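Local atomic coordinates of beta-1,3-1,4-glucanase (Caldicellulosiruptor sp. F32, PDB entry 5H4R), a protein that probably hydrolyses mixed-linkage beta-1,3-1,4-glucans such as lichenan, as a family 5 glycoside hydrolase, and is bound here to cellotetraose. Residues P64-D67 with L71-T74; L200-P205 with I251-I256; E212-L217 with P240-A245. The protein carries 1 engineered substitution. One frame throughout, in Å; residues are numbered along the deposited sequence.

In the fold
All three contacts belong to one parallel eight-stranded barrel of the TIM type. Contacts 2 and 3 are neighbours, with centres about 9 Å apart. Helix 205-226, which carries segment 212-217, also bonds to segment 251-256: Asn215 ND2 meets Glu253 O (2.9 Å) and Asn215 OD1 meets Lys255 N (3.1 Å). Leu200 of contact 2 packs on Tyr242 of contact 3. Contact 1 stands apart, its centre about 38 Å from that of contact 2 and about 30 Å from that of contact 3. None of the contacts lines the sugar pocket. The side chains of Tyr72 and Pro240 each lie about 10 Å from a glucose unit of the bound cellotetraose.

Contact 1 of 3, residues P64-D67 with L71-T74; sequences PSFD and LYET
Phe66 points its ring edge at the face of Tyr72. The pair is T-shaped, with centroids 5.2 Å apart and planes at 80°. Phe66 leads with its CZ-CE1 edge; CZ is 3.7 Å from Tyr72 CD2, off the centre of the tyrosine ring. Leu71 covers one face of Phe66. Its CB sits over the middle of that ring, 3.7 Å from the centroid, in a CH-pi contact. Leu71 CD1 reaches back along the phenylalanine and meets Phe66 CB at 3.6 Å. Pro64 CB lies over the opposite face, nearer the rim, so the ring is held between proline and leucine. The proline also borders the tyrosine end, with Pro64 CG 3.5 Å from Tyr72 OH. Phe66 places its CG between the backbone N and the carbonyl carbon (chi1 49°), which turns the ring in toward Leu71 and Tyr72. Farther out, Tyr72 OH is hydrogen-bonded to Phe61 O, and His106 packs edge-to-face with the Tyr72 ring. These partners probably help to fix the tyrosine that receives Phe66. The contact thus folds the loop that follows barrel strand 50-53 against the start of the short helix 72-75.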
ATOM      1  N   PRO A  64     -17.596 -17.889   5.348  1.00 26.85           N
ATOM      2  CA  PRO A  64     -18.100 -17.557   4.014  1.00 20.59           C
ATOM      3  C   PRO A  64     -19.327 -18.382   3.686  1.00 23.64           C
ATOM      4  O   PRO A  64     -19.408 -19.568   4.020  1.00 27.44           O
ATOM      5  CB  PRO A  64     -16.920 -17.907   3.099  1.00 21.17           C
ATOM      6  CG  PRO A  64     -16.186 -18.947   3.839  1.00 31.14           C
ATOM      7  CD  PRO A  64     -16.289 -18.560   5.282  1.00 30.88           C
ATOM      8  N   SER A  65     -20.278 -17.753   3.012  1.00 26.81           N
ATOM      9  CA  SER A  65     -21.485 -18.471   2.621  1.00 30.41           C
ATOM     10  C   SER A  65     -21.246 -19.373   1.425  1.00 33.71           C
ATOM     11  O   SER A  65     -22.087 -20.228   1.127  1.00 42.24           O
ATOM     12  CB  SER A  65     -22.613 -17.478   2.314  1.00 38.37           C
ATOM     13  OG  SER A  65     -22.249 -16.594   1.269  1.00 42.82           O
ATOM     14  N   PHE A  66     -20.103 -19.241   0.776  1.00 29.73           N
ATOM     15  CA  PHE A  66     -19.807 -19.941  -0.459  1.00 25.99           C
ATOM     16  C   PHE A  66     -18.782 -21.033  -0.206  1.00 28.68           C
ATOM     17  O   PHE A  66     -18.106 -21.055   0.827  1.00 27.43           O
ATOM     18  CB  PHE A  66     -19.298 -18.958  -1.512  1.00 22.19           C
ATOM     19  CG  PHE A  66     -18.209 -18.045  -1.020  1.00 21.22           C
ATOM     20  CD1 PHE A  66     -16.895 -18.469  -1.006  1.00 18.17           C
ATOM     21  CD2 PHE A  66     -18.496 -16.757  -0.587  1.00 19.89           C
ATOM     22  CE1 PHE A  66     -15.865 -17.631  -0.569  1.00 16.79           C
ATOM     23  CE2 PHE A  66     -17.475 -15.907  -0.157  1.00 20.88           C
ATOM     24  CZ  PHE A  66     -16.152 -16.354  -0.144  1.00 17.01           C
ATOM     25  N   ASP A  67     -18.694 -21.959  -1.165  1.00 27.70           N
ATOM     26  CA  ASP A  67     -17.790 -23.097  -1.053  1.00 28.86           C
ATOM     27  C   ASP A  67     -16.447 -22.849  -1.723  1.00 31.08           C
ATOM     28  O   ASP A  67     -15.421 -23.328  -1.234  1.00 34.59           O
ATOM     29  CB  ASP A  67     -18.428 -24.341  -1.674  1.00 34.62           C
ATOM     30  CG  ASP A  67     -19.688 -24.759  -0.964  1.00 56.12           C
ATOM     31  OD1 ASP A  67     -19.671 -24.817   0.285  1.00 62.60           O
ATOM     32  OD2 ASP A  67     -20.696 -25.025  -1.654  1.00 59.98           O
ATOM     33  N   LEU A  71     -13.993 -17.168  -4.543  1.00 15.08           N
ATOM     34  CA  LEU A  71     -14.992 -16.112  -4.445  1.00 13.59           C
ATOM     35  C   LEU A  71     -14.629 -15.039  -3.422  1.00 14.18           C
ATOM     36  O   LEU A  71     -15.281 -13.993  -3.398  1.00 14.35           O
ATOM     37  CB  LEU A  71     -16.360 -16.743  -4.140  1.00 16.66           C
ATOM     38  CG  LEU A  71     -16.889 -17.619  -5.281  1.00 22.92           C
ATOM     39  CD1 LEU A  71     -18.130 -18.398  -4.876  1.00 31.69           C
ATOM     40  CD2 LEU A  71     -17.184 -16.798  -6.508  1.00 26.24           C
ATOM     41  N   TYR A  72     -13.588 -15.237  -2.604  1.00 12.62           N
ATOM     42  CA  TYR A  72     -13.082 -14.119  -1.816  1.00 12.10           C
ATOM     43  C   TYR A  72     -12.663 -12.966  -2.721  1.00 12.86           C
ATOM     44  O   TYR A  72     -12.803 -11.807  -2.342  1.00 10.85           O
ATOM     45  CB  TYR A  72     -11.909 -14.551  -0.932  1.00 12.41           C
ATOM     46  CG  TYR A  72     -12.338 -15.101   0.421  1.00 11.89           C
ATOM     47  CD1 TYR A  72     -12.606 -14.252   1.496  1.00 16.08           C
ATOM     48  CD2 TYR A  72     -12.501 -16.462   0.614  1.00 14.18           C
ATOM     49  CE1 TYR A  72     -12.998 -14.766   2.735  1.00 15.76           C
ATOM     50  CE2 TYR A  72     -12.895 -16.971   1.826  1.00 13.44           C
ATOM     51  CZ  TYR A  72     -13.158 -16.132   2.882  1.00 14.86           C
ATOM     52  OH  TYR A  72     -13.543 -16.709   4.086  1.00 15.03           O
ATOM     53  N   GLU A  73     -12.172 -13.267  -3.928  1.00 12.80           N
ATOM     54  CA  GLU A  73     -11.737 -12.208  -4.835  1.00 12.13           C
ATOM     55  C   GLU A  73     -12.839 -11.192  -5.103  1.00 13.17           C
ATOM     56  O   GLU A  73     -12.550 -10.014  -5.345  1.00 12.10           O
ATOM     57  CB  GLU A  73     -11.275 -12.811  -6.168  1.00 11.90           C
ATOM     58  CG  GLU A  73     -10.699 -11.749  -7.130  1.00 11.78           C
ATOM     59  CD  GLU A  73     -10.387 -12.265  -8.537  1.00 13.50           C
ATOM     60  OE1 GLU A  73     -10.362 -13.494  -8.766  1.00 12.81           O
ATOM     61  OE2 GLU A  73     -10.203 -11.405  -9.434  1.00 12.53           O
ATOM     62  N   THR A  74     -14.097 -11.635  -5.136  1.00 12.79           N
ATOM     63  CA  THR A  74     -15.201 -10.773  -5.536  1.00 11.56           C
ATOM     64  C   THR A  74     -16.199 -10.504  -4.424  1.00 10.79           C
ATOM     65  O   THR A  74     -17.173  -9.777  -4.642  1.00 13.70           O
ATOM     66  CB  THR A  74     -15.918 -11.382  -6.745  1.00 17.53           C
ATOM     67  OG1 THR A  74     -16.357 -12.720  -6.448  1.00 14.63           O
ATOM     68  CG2 THR A  74     -14.962 -11.432  -7.911  1.00 15.58           C
TER

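Contact 2 of 3, residues L200-P205 with I251-I256; sequences LDMNNP and IDEFKI
Met202 and Glu253 meet through the methionine methyl group. Met202 CE lies 3.6 Å from Glu253 CD, and the two side chains come from opposite directions. The glutamate CB and CG also border this methyl. The same methyl also touches an apolar partner, Ile251 CD1, at 4.1 Å. The methionine chain is bent at both chi2 (-57°) and chi3 (-71°), which curls the thioether and leaves CE as its touching atom. No hydrogen bond joins the two segments directly. The polar links run through helix 205-226 instead. Arg208 forms a salt bridge with Glu253 OE2 and donates to Met202 O, so one arginine ties both segments together. An alanine in place of Glu253 would probably leave Arg208 without this carboxylate partner and strip the methionine methyl of much of its cover. Within each segment, backbone bonds close a type I turn. Asn204 N bonds Asp201 O at 2.9 Å, and Phe254 N bonds Ile251 O at 3.2 Å. Asp201 OD1 also accepts from Asn203 N (3.0 Å), which approaches from above the carboxylate plane. This is an Asx turn. Asn204 is the N-cap of helix 205-226, its OD1 accepting from Glu206 N. The arrangement is a surface meeting of two turns in the loops of a TIM barrel, one entering a helix and the other leaving helix 247-250.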
ATOM      1  N   LEU A 200       0.696   5.097  19.054  1.00 14.83           N
ATOM      2  CA  LEU A 200       1.610   4.591  20.063  1.00 13.74           C
ATOM      3  C   LEU A 200       1.972   5.648  21.095  1.00 15.05           C
ATOM      4  O   LEU A 200       2.126   6.829  20.781  1.00 18.63           O
ATOM      5  CB  LEU A 200       2.901   4.090  19.425  1.00 13.43           C
ATOM      6  CG  LEU A 200       2.753   2.963  18.430  1.00 12.27           C
ATOM      7  CD1 LEU A 200       4.123   2.584  17.895  1.00 13.49           C
ATOM      8  CD2 LEU A 200       2.072   1.753  19.056  1.00 15.11           C
ATOM      9  N   ASP A 201       2.107   5.190  22.327  1.00 15.50           N
ATOM     10  CA  ASP A 201       2.802   5.897  23.389  1.00 16.81           C
ATOM     11  C   ASP A 201       4.141   5.190  23.573  1.00 16.95           C
ATOM     12  O   ASP A 201       4.193   4.085  24.118  1.00 17.97           O
ATOM     13  CB  ASP A 201       1.961   5.860  24.665  1.00 18.41           C
ATOM     14  CG  ASP A 201       2.630   6.515  25.848  1.00 26.53           C
ATOM     15  OD1 ASP A 201       3.796   6.935  25.747  1.00 22.12           O
ATOM     16  OD2 ASP A 201       1.983   6.591  26.915  1.00 30.80           O
ATOM     17  N   MET A 202       5.219   5.804  23.102  1.00 19.17           N
ATOM     18  CA  MET A 202       6.500   5.118  23.113  1.00 21.74           C
ATOM     19  C   MET A 202       7.142   5.090  24.496  1.00 24.30           C
ATOM     20  O   MET A 202       8.239   4.537  24.631  1.00 25.16           O
ATOM     21  CB  MET A 202       7.452   5.756  22.094  1.00 30.81           C
ATOM     22  CG  MET A 202       7.099   5.406  20.636  1.00 25.51           C
ATOM     23  SD  MET A 202       7.056   3.625  20.327  1.00 23.07           S
ATOM     24  CE  MET A 202       8.809   3.205  20.421  1.00 22.49           C
ATOM     25  N   ASN A 203       6.490   5.659  25.509  1.00 23.39           N
ATOM     26  CA  ASN A 203       6.866   5.424  26.899  1.00 29.66           C
ATOM     27  C   ASN A 203       6.236   4.159  27.469  1.00 27.42           C
ATOM     28  O   ASN A 203       6.623   3.729  28.562  1.00 30.79           O
ATOM     29  CB  ASN A 203       6.457   6.616  27.779  1.00 29.79           C
ATOM     30  CG  ASN A 203       7.216   7.882  27.449  1.00 33.53           C
ATOM     31  OD1 ASN A 203       8.392   7.850  27.090  1.00 45.50           O
ATOM     32  ND2 ASN A 203       6.537   9.012  27.571  1.00 53.54           N
ATOM     33  N   ASN A 204       5.288   3.573  26.781  1.00 20.25           N
ATOM     34  CA  ASN A 204       4.581   2.395  27.268  1.00 21.27           C
ATOM     35  C   ASN A 204       5.271   1.123  26.768  1.00 20.19           C
ATOM     36  O   ASN A 204       5.524   0.995  25.560  1.00 19.51           O
ATOM     37  CB  ASN A 204       3.130   2.424  26.810  1.00 22.04           C
ATOM     38  CG  ASN A 204       2.313   1.287  27.384  1.00 25.79           C
ATOM     39  OD1 ASN A 204       2.681   0.122  27.271  1.00 63.57           O
ATOM     40  ND2 ASN A 204       1.197   1.621  28.006  1.00 23.82           N
ATOM     41  N   PRO A 205       5.580   0.161  27.642  1.00 21.49           N
ATOM     42  CA  PRO A 205       6.295  -1.046  27.181  1.00 18.14           C
ATOM     43  C   PRO A 205       5.533  -1.885  26.163  1.00 21.45           C
ATOM     44  O   PRO A 205       6.162  -2.591  25.367  1.00 20.03           O
ATOM     45  CB  PRO A 205       6.534  -1.829  28.485  1.00 23.64           C
ATOM     46  CG  PRO A 205       5.582  -1.256  29.470  1.00 34.70           C
ATOM     47  CD  PRO A 205       5.399   0.173  29.106  1.00 26.85           C
ATOM     48  N   ILE A 251      10.166   7.453  13.975  1.00 10.88           N
ATOM     49  CA  ILE A 251      10.744   7.246  15.295  1.00 10.51           C
ATOM     50  C   ILE A 251      12.125   6.610  15.179  1.00 13.34           C
ATOM     51  O   ILE A 251      12.407   5.824  14.257  1.00 13.17           O
ATOM     52  CB  ILE A 251       9.835   6.381  16.190  1.00 11.02           C
ATOM     53  CG1 ILE A 251       9.522   5.048  15.525  1.00 12.98           C
ATOM     54  CG2 ILE A 251       8.551   7.155  16.572  1.00 14.68           C
ATOM     55  CD1 ILE A 251       8.719   4.067  16.421  1.00 15.12           C
ATOM     56  N   ASP A 252      12.980   6.924  16.160  1.00 14.47           N
ATOM     57  CA  ASP A 252      14.340   6.383  16.190  1.00 16.31           C
ATOM     58  C   ASP A 252      14.331   4.865  16.299  1.00 17.54           C
ATOM     59  O   ASP A 252      15.268   4.197  15.844  1.00 16.71           O
ATOM     60  CB  ASP A 252      15.117   6.970  17.370  1.00 18.25           C
ATOM     61  CG  ASP A 252      15.387   8.445  17.223  1.00 29.50           C
ATOM     62  OD1 ASP A 252      15.278   8.981  16.094  1.00 23.09           O
ATOM     63  OD2 ASP A 252      15.744   9.060  18.248  1.00 31.15           O
ATOM     64  N   GLU A 253      13.287   4.303  16.908  1.00 14.27           N
ATOM     65  CA  GLU A 253      13.247   2.879  17.178  1.00 15.82           C
ATOM     66  C   GLU A 253      12.984   2.034  15.935  1.00 13.17           C
ATOM     67  O   GLU A 253      13.187   0.819  16.000  1.00 15.89           O
ATOM     68  CB  GLU A 253      12.181   2.579  18.237  1.00 16.13           C
ATOM     69  CG  GLU A 253      12.575   3.044  19.634  1.00 18.10           C
ATOM     70  CD  GLU A 253      12.181   4.481  19.938  1.00 29.38           C
ATOM     71  OE1 GLU A 253      11.754   5.218  19.024  1.00 18.57           O
ATOM     72  OE2 GLU A 253      12.317   4.878  21.112  1.00 27.16           O
ATOM     73  N   PHE A 254      12.543   2.634  14.832  1.00 11.95           N
ATOM     74  CA  PHE A 254      12.334   1.884  13.604  1.00 15.23           C
ATOM     75  C   PHE A 254      13.687   1.517  13.008  1.00 10.89           C
ATOM     76  O   PHE A 254      14.608   2.337  12.977  1.00 13.76           O
ATOM     77  CB  PHE A 254      11.520   2.699  12.598  1.00 12.98           C
ATOM     78  CG  PHE A 254      11.386   2.024  11.271  1.00  9.93           C
ATOM     79  CD1 PHE A 254      10.507   0.980  11.110  1.00 10.38           C
ATOM     80  CD2 PHE A 254      12.161   2.415  10.193  1.00 11.21           C
ATOM     81  CE1 PHE A 254      10.384   0.330   9.885  1.00 12.27           C
ATOM     82  CE2 PHE A 254      12.061   1.748   8.983  1.00 14.17           C
ATOM     83  CZ  PHE A 254      11.187   0.714   8.829  1.00 13.03           C
ATOM     84  N   LYS A 255      13.816   0.269  12.544  1.00 11.47           N
ATOM     85  CA  LYS A 255      15.070  -0.204  11.967  1.00 10.93           C
ATOM     86  C   LYS A 255      14.842  -0.701  10.554  1.00 14.04           C
ATOM     87  O   LYS A 255      13.988  -1.572  10.323  1.00 16.64           O
ATOM     88  CB  LYS A 255      15.679  -1.322  12.812  1.00 14.71           C
ATOM     89  CG  LYS A 255      16.068  -0.920  14.206  1.00 20.07           C
ATOM     90  CD  LYS A 255      16.614  -2.126  14.956  1.00 40.84           C
ATOM     91  CE  LYS A 255      17.038  -1.754  16.364  1.00 48.48           C
ATOM     92  NZ  LYS A 255      17.405  -2.959  17.156  1.00 52.75           N
ATOM     93  N   ILE A 256      15.599  -0.161   9.608  1.00 13.88           N
ATOM     94  CA  ILE A 256      15.610  -0.764   8.270  1.00 13.15           C
ATOM     95  C   ILE A 256      16.314  -2.111   8.361  1.00 11.95           C
ATOM     96  O   ILE A 256      17.435  -2.175   8.903  1.00 13.00           O
ATOM     97  CB  ILE A 256      16.316   0.144   7.269  1.00 11.91           C
ATOM     98  CG1 ILE A 256      15.616   1.494   7.140  1.00 15.67           C
ATOM     99  CG2 ILE A 256      16.375  -0.548   5.880  1.00 14.25           C
ATOM    100  CD1 ILE A 256      16.398   2.493   6.315  1.00 16.17           C
TER

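Contact 3 of 3, residues E212-L217 with P240-A245; sequences EAINKL and PGYAAA
Ile214 sets its CG1 beside the backbone N (chi1 -73°) and extends it (chi2 168°), carrying CD1 out to Tyr242. The tyrosine CG is anti to its own backbone N (chi1 -168°), so that the two side chains cross at about a right angle. Ile214 CD1 is 3.6 Å from Tyr242 CD2 and equally close to Tyr242 CA. The methyl therefore fits against the junction of backbone and ring, and approaches the ring obliquely. The other branch, Ile214 CG2, lies 3.8 Å from Pro240 O and 4.4 Å from Gly241 CA. One isoleucine thus covers the turn at Gly241 and Tyr242. Bonds from Ala244 N to Gly241 O and from Ala245 N to Tyr242 O hold that bend. Tyr242 OH is hydrogen-bonded to Phe196 O and Leu191 N, which fixes the far end of the ring. No hydrogen bond crosses between the two segments. Ile214 meets the other segment with carbon alone, and all four touching residues are buried. Close fit of Ile214 joins helix 205-226 to the chain after strand 237-240, and Asn218 of the same helix adds a hydrogen bond to Pro240 O. Tyr242 OH is satisfied by loop atoms instead.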
ATOM      1  N   GLU A 212       9.373  -3.305  18.323  1.00 10.23           N
ATOM      2  CA  GLU A 212      10.479  -4.254  18.235  1.00 11.92           C
ATOM      3  C   GLU A 212      10.065  -5.503  17.472  1.00 11.58           C
ATOM      4  O   GLU A 212      10.840  -6.046  16.678  1.00 12.62           O
ATOM      5  CB  GLU A 212      10.962  -4.620  19.639  1.00 15.73           C
ATOM      6  CG  GLU A 212      11.600  -3.446  20.383  1.00 23.70           C
ATOM      7  CD  GLU A 212      12.818  -2.868  19.669  1.00 43.55           C
ATOM      8  OE1 GLU A 212      13.824  -3.603  19.539  1.00 52.33           O
ATOM      9  OE2 GLU A 212      12.767  -1.685  19.230  1.00 32.33           O
ATOM     10  N   ALA A 213       8.852  -5.987  17.719  1.00 12.75           N
ATOM     11  CA  ALA A 213       8.387  -7.168  17.017  1.00 11.61           C
ATOM     12  C   ALA A 213       8.309  -6.912  15.522  1.00 11.86           C
ATOM     13  O   ALA A 213       8.641  -7.792  14.727  1.00 11.86           O
ATOM     14  CB  ALA A 213       7.023  -7.591  17.560  1.00 13.13           C
ATOM     15  N   ILE A 214       7.867  -5.714  15.126  1.00 10.59           N
ATOM     16  CA  ILE A 214       7.765  -5.374  13.705  1.00  9.45           C
ATOM     17  C   ILE A 214       9.150  -5.326  13.081  1.00 13.36           C
ATOM     18  O   ILE A 214       9.343  -5.778  11.943  1.00 11.47           O
ATOM     19  CB  ILE A 214       6.997  -4.049  13.513  1.00 10.09           C
ATOM     20  CG1 ILE A 214       5.506  -4.254  13.785  1.00 12.33           C
ATOM     21  CG2 ILE A 214       7.146  -3.518  12.061  1.00 12.26           C
ATOM     22  CD1 ILE A 214       4.730  -2.987  13.906  1.00 10.90           C
ATOM     23  N   ASN A 215      10.130  -4.779  13.803  1.00 11.40           N
ATOM     24  CA  ASN A 215      11.512  -4.793  13.314  1.00 10.63           C
ATOM     25  C   ASN A 215      11.979  -6.226  13.068  1.00 11.22           C
ATOM     26  O   ASN A 215      12.569  -6.530  12.025  1.00 11.77           O
ATOM     27  CB  ASN A 215      12.441  -4.095  14.304  1.00 10.74           C
ATOM     28  CG  ASN A 215      12.301  -2.578  14.295  1.00 12.09           C
ATOM     29  OD1 ASN A 215      11.837  -1.992  13.318  1.00 12.55           O
ATOM     30  ND2 ASN A 215      12.737  -1.934  15.388  1.00 12.52           N
ATOM     31  N   LYS A 216      11.702  -7.124  14.018  1.00  9.55           N
ATOM     32  CA  LYS A 216      12.110  -8.517  13.885  1.00 12.67           C
ATOM     33  C   LYS A 216      11.429  -9.170  12.695  1.00 10.80           C
ATOM     34  O   LYS A 216      12.060  -9.898  11.912  1.00 11.62           O
ATOM     35  CB  LYS A 216      11.768  -9.284  15.165  1.00 13.15           C
ATOM     36  CG  LYS A 216      11.903 -10.804  15.070  1.00 15.02           C
ATOM     37  CD  LYS A 216      13.373 -11.256  14.856  1.00 19.51           C
ATOM     38  CE  LYS A 216      13.505 -12.770  15.006  1.00 25.29           C
ATOM     39  NZ  LYS A 216      14.873 -13.251  14.676  1.00 32.42           N
ATOM     40  N   LEU A 217      10.124  -8.951  12.561  1.00 10.41           N
ATOM     41  CA  LEU A 217       9.373  -9.602  11.492  1.00 10.52           C
ATOM     42  C   LEU A 217       9.743  -9.045  10.122  1.00 12.00           C
ATOM     43  O   LEU A 217       9.711  -9.785   9.134  1.00 11.02           O
ATOM     44  CB  LEU A 217       7.885  -9.452  11.765  1.00 11.76           C
ATOM     45  CG  LEU A 217       7.420 -10.209  13.018  1.00 11.46           C
ATOM     46  CD1 LEU A 217       6.032  -9.761  13.496  1.00 12.63           C
ATOM     47  CD2 LEU A 217       7.426 -11.717  12.761  1.00 15.64           C
ATOM     48  N   PRO A 240       7.006  -1.666   6.128  1.00  9.30           N
ATOM     49  CA  PRO A 240       6.375  -0.590   6.902  1.00  9.45           C
ATOM     50  C   PRO A 240       6.870  -0.564   8.335  1.00  8.59           C
ATOM     51  O   PRO A 240       7.446  -1.549   8.813  1.00  8.65           O
ATOM     52  CB  PRO A 240       4.891  -0.994   6.867  1.00  8.60           C
ATOM     53  CG  PRO A 240       4.972  -2.450   6.992  1.00 11.06           C
ATOM     54  CD  PRO A 240       6.192  -2.890   6.208  1.00  9.49           C
ATOM     55  N   GLY A 241       6.541   0.526   9.034  1.00  7.84           N
ATOM     56  CA  GLY A 241       6.509   0.553  10.477  1.00  7.87           C
ATOM     57  C   GLY A 241       5.100   0.327  11.012  1.00  8.85           C
ATOM     58  O   GLY A 241       4.181  -0.069  10.297  1.00  9.58           O
ATOM     59  N   TYR A 242       4.945   0.574  12.306  1.00  8.26           N
ATOM     60  CA  TYR A 242       3.675   0.328  12.971  1.00  7.15           C
ATOM     61  C   TYR A 242       2.523   1.010  12.237  1.00 10.13           C
ATOM     62  O   TYR A 242       2.557   2.212  11.972  1.00  8.86           O
ATOM     63  CB  TYR A 242       3.758   0.809  14.421  1.00  9.98           C
ATOM     64  CG  TYR A 242       2.608   0.339  15.276  1.00  9.19           C
ATOM     65  CD1 TYR A 242       1.403   1.053  15.322  1.00  8.86           C
ATOM     66  CD2 TYR A 242       2.709  -0.832  16.019  1.00  8.96           C
ATOM     67  CE1 TYR A 242       0.343   0.588  16.093  1.00  9.44           C
ATOM     68  CE2 TYR A 242       1.668  -1.302  16.790  1.00  9.86           C
ATOM     69  CZ  TYR A 242       0.493  -0.583  16.839  1.00  9.91           C
ATOM     70  OH  TYR A 242      -0.525  -1.063  17.599  1.00 11.06           O
ATOM     71  N   ALA A 243       1.505   0.213  11.907  1.00 10.55           N
ATOM     72  CA  ALA A 243       0.278   0.659  11.248  1.00  9.66           C
ATOM     73  C   ALA A 243       0.540   1.290   9.883  1.00  8.88           C
ATOM     74  O   ALA A 243      -0.355   1.923   9.314  1.00 11.80           O
ATOM     75  CB  ALA A 243      -0.510   1.627  12.142  1.00 11.46           C
ATOM     76  N   ALA A 244       1.738   1.097   9.337  1.00  8.93           N
ATOM     77  CA  ALA A 244       2.193   1.763   8.111  1.00  9.18           C
ATOM     78  C   ALA A 244       2.130   3.279   8.234  1.00  9.47           C
ATOM     79  O   ALA A 244       2.125   3.987   7.228  1.00  9.99           O
ATOM     80  CB  ALA A 244       1.402   1.312   6.874  1.00 11.89           C
ATOM     81  N   ALA A 245       2.137   3.802   9.449  1.00  7.33           N
ATOM     82  CA  ALA A 245       2.079   5.241   9.622  1.00  9.16           C
ATOM     83  C   ALA A 245       3.436   5.876   9.333  1.00 11.32           C
ATOM     84  O   ALA A 245       4.474   5.307   9.677  1.00 10.81           O
ATOM     85  CB  ALA A 245       1.657   5.592  11.038  1.00 13.12           C
TER